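Local structure of oxidase/hydroxylase (Streptomyces hygroscopicus subsp. hygroscopicus, 4XCB) at residues F35-D43 / Y55-F65. The protein is probably a metal- and 2-oxoglutarate-dependent oxygenase of the phytanoyl-CoA dioxygenase family that binds the aminoglycoside hygromycin B. Sequence-based numbering, arbitrary orientation.
Sequences FRSELERLD and YPDLPAASPVF
The last turns of helix 29-40 and the loop after it run past the end of strand 52-55 and the two short helices that follow, with CA atoms 7.6 Å apart at F35 and V64 and 6.6 Å at D43 and Y55. L39 wedges between two rings: its CD2 sits over the centre of one face of Y55, 3.7 Å from the centroid in a CH-pi contact, while its CG meets CZ of F65. L42 continues this apolar layer, CD1 against L58 CD2 and the F65 edge. F35 meets V64 CG1 at its ring edge and lies oblique to F65, planes at 34°. Beside this layer, E38 CG is anti to the backbone N (chi1 -174°) and the chain bends at chi2, bringing OE2 to S62 OG, which donates a 2.8 Å bond to the carboxylate's anti lone pair. S62 OG also N-caps helix 63-69 by accepting from F65 N. Y55 OH is hydrogen-bonded to R95 NE and to a water that donates to L42 O. A leucine in place of Y55 would probably cost L39 its aromatic face and leave R95 and this water without their hydroxyl partner. The cluster continues onto L221 and T223 of strand 220-229, joining helix 29-40 to the major sheet of the double-stranded beta-helix, whose edge strand 52-55 pairs with strand 86-96.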
# COMPACT_ATOMS: atom_id res chain seq x y z
N PHE A 35 23.50 20.44 -28.39
CA PHE A 35 22.88 20.95 -27.16
C PHE A 35 23.82 21.92 -26.42
O PHE A 35 23.39 22.96 -25.93
CB PHE A 35 22.49 19.79 -26.25
CG PHE A 35 21.49 18.83 -26.85
CD1 PHE A 35 20.49 19.27 -27.69
CD2 PHE A 35 21.55 17.49 -26.54
CE1 PHE A 35 19.55 18.37 -28.22
CE2 PHE A 35 20.63 16.59 -27.07
CZ PHE A 35 19.64 17.03 -27.91
N ARG A 36 25.10 21.58 -26.34
CA ARG A 36 26.08 22.46 -25.71
C ARG A 36 26.17 23.80 -26.42
O ARG A 36 26.16 24.85 -25.78
CB ARG A 36 27.46 21.82 -25.71
CG ARG A 36 27.60 20.61 -24.85
CD ARG A 36 28.98 20.04 -25.10
NE ARG A 36 29.37 19.03 -24.14
CZ ARG A 36 30.23 18.06 -24.41
NH1 ARG A 36 30.76 17.99 -25.63
NH2 ARG A 36 30.56 17.15 -23.50
N SER A 37 26.26 23.76 -27.75
CA SER A 37 26.31 24.98 -28.55
C SER A 37 25.13 25.89 -28.28
O SER A 37 25.28 27.10 -28.11
CB SER A 37 26.36 24.66 -30.04
OG SER A 37 26.06 25.82 -30.81
N GLU A 38 23.94 25.30 -28.25
CA GLU A 38 22.72 26.06 -28.02
C GLU A 38 22.73 26.72 -26.64
O GLU A 38 22.44 27.91 -26.51
CB GLU A 38 21.49 25.18 -28.19
CG GLU A 38 20.17 25.94 -28.12
CD GLU A 38 19.78 26.64 -29.43
OE1 GLU A 38 20.66 26.87 -30.28
OE2 GLU A 38 18.59 26.94 -29.60
N LEU A 39 23.11 25.98 -25.60
CA LEU A 39 23.14 26.55 -24.25
C LEU A 39 24.09 27.75 -24.18
O LEU A 39 23.79 28.74 -23.52
CB LEU A 39 23.55 25.51 -23.22
CG LEU A 39 22.52 24.43 -22.90
CD1 LEU A 39 23.19 23.37 -22.07
CD2 LEU A 39 21.32 24.99 -22.17
N GLU A 40 25.21 27.66 -24.88
CA GLU A 40 26.17 28.76 -24.88
C GLU A 40 25.57 30.04 -25.45
O GLU A 40 26.00 31.14 -25.10
CB GLU A 40 27.42 28.38 -25.67
CG GLU A 40 28.19 27.21 -25.06
CD GLU A 40 29.52 26.96 -25.73
OE1 GLU A 40 29.98 27.84 -26.50
OE2 GLU A 40 30.11 25.88 -25.50
N ARG A 41 24.56 29.89 -26.31
CA ARG A 41 23.87 31.02 -26.91
C ARG A 41 22.60 31.44 -26.16
O ARG A 41 21.81 32.22 -26.67
CB ARG A 41 23.52 30.69 -28.36
CG ARG A 41 24.69 30.79 -29.32
CD ARG A 41 24.29 30.43 -30.75
NE ARG A 41 24.32 28.99 -30.99
CZ ARG A 41 23.23 28.23 -31.06
NH1 ARG A 41 22.03 28.76 -30.91
NH2 ARG A 41 23.35 26.93 -31.29
N LEU A 42 22.40 30.91 -24.96
CA LEU A 42 21.23 31.27 -24.17
C LEU A 42 21.63 31.93 -22.86
O LEU A 42 22.75 31.75 -22.39
CB LEU A 42 20.37 30.04 -23.88
CG LEU A 42 19.74 29.33 -25.08
CD1 LEU A 42 19.17 27.99 -24.63
CD2 LEU A 42 18.67 30.19 -25.72
N ASP A 43 20.71 32.69 -22.28
CA ASP A 43 20.97 33.41 -21.04
C ASP A 43 20.68 32.55 -19.82
O ASP A 43 19.79 31.69 -19.85
CB ASP A 43 20.14 34.68 -20.97
CG ASP A 43 20.53 35.69 -22.02
OD1 ASP A 43 21.74 35.77 -22.34
OD2 ASP A 43 19.63 36.41 -22.52
N TYR A 55 19.53 27.76 -16.52
CA TYR A 55 18.77 28.14 -17.71
C TYR A 55 17.31 27.86 -17.38
O TYR A 55 16.90 26.71 -17.34
CB TYR A 55 19.21 27.35 -18.95
CG TYR A 55 20.68 27.49 -19.31
CD1 TYR A 55 21.09 28.38 -20.31
CD2 TYR A 55 21.65 26.72 -18.68
CE1 TYR A 55 22.42 28.50 -20.65
CE2 TYR A 55 23.00 26.84 -19.02
CZ TYR A 55 23.37 27.74 -20.01
OH TYR A 55 24.70 27.87 -20.35
N PRO A 56 16.52 28.91 -17.13
CA PRO A 56 15.26 28.65 -16.43
C PRO A 56 14.15 27.93 -17.20
O PRO A 56 13.38 27.19 -16.58
CB PRO A 56 14.79 30.06 -16.03
CG PRO A 56 15.42 30.95 -17.00
CD PRO A 56 16.76 30.35 -17.32
N ASP A 57 14.04 28.15 -18.51
CA ASP A 57 12.92 27.57 -19.25
C ASP A 57 13.38 27.25 -20.66
O ASP A 57 13.15 28.02 -21.59
CB ASP A 57 11.71 28.52 -19.26
CG ASP A 57 10.45 27.87 -19.81
OD1 ASP A 57 10.54 26.80 -20.45
OD2 ASP A 57 9.35 28.45 -19.63
N LEU A 58 14.04 26.11 -20.82
CA LEU A 58 14.66 25.80 -22.10
C LEU A 58 13.67 25.59 -23.25
O LEU A 58 13.95 26.02 -24.36
CB LEU A 58 15.56 24.57 -21.95
CG LEU A 58 16.88 24.85 -21.23
CD1 LEU A 58 17.65 23.57 -21.05
CD2 LEU A 58 17.71 25.84 -21.99
N PRO A 59 12.51 24.93 -23.00
CA PRO A 59 11.66 24.75 -24.18
C PRO A 59 11.06 26.07 -24.69
O PRO A 59 10.77 26.17 -25.88
CB PRO A 59 10.56 23.80 -23.67
CG PRO A 59 11.21 23.06 -22.55
CD PRO A 59 12.08 24.08 -21.88
N ALA A 60 10.88 27.05 -23.81
CA ALA A 60 10.43 28.37 -24.23
C ALA A 60 11.55 29.15 -24.90
O ALA A 60 11.32 29.96 -25.82
CB ALA A 60 9.89 29.16 -23.04
N ALA A 61 12.77 28.89 -24.45
CA ALA A 61 13.94 29.66 -24.85
C ALA A 61 14.49 29.29 -26.23
O ALA A 61 15.13 30.10 -26.89
CB ALA A 61 15.03 29.52 -23.80
N SER A 62 14.23 28.06 -26.66
CA SER A 62 14.89 27.56 -27.86
C SER A 62 14.18 26.35 -28.44
O SER A 62 13.88 25.40 -27.72
CB SER A 62 16.35 27.22 -27.54
OG SER A 62 16.66 25.89 -27.94
N PRO A 63 13.90 26.37 -29.75
CA PRO A 63 13.21 25.25 -30.40
C PRO A 63 13.98 23.94 -30.31
O PRO A 63 13.35 22.89 -30.40
CB PRO A 63 13.12 25.71 -31.86
CG PRO A 63 13.09 27.17 -31.78
CD PRO A 63 14.04 27.52 -30.67
N VAL A 64 15.30 24.01 -30.18
CA VAL A 64 16.10 22.81 -30.00
C VAL A 64 15.69 22.07 -28.74
O VAL A 64 15.51 20.86 -28.75
CB VAL A 64 17.60 23.13 -29.93
CG1 VAL A 64 18.39 21.96 -29.36
CG2 VAL A 64 18.10 23.51 -31.30
N PHE A 65 15.53 22.82 -27.65
CA PHE A 65 15.17 22.18 -26.40
C PHE A 65 13.68 21.92 -26.30
O PHE A 65 13.26 21.01 -25.59
CB PHE A 65 15.70 22.99 -25.23
CG PHE A 65 17.19 22.91 -25.11
CD1 PHE A 65 17.80 21.68 -24.89
CD2 PHE A 65 18.00 24.03 -25.25
CE1 PHE A 65 19.17 21.58 -24.80
CE2 PHE A 65 19.38 23.93 -25.15
CZ PHE A 65 19.96 22.70 -24.93
O HOH W 1 25.23 30.43 -21.27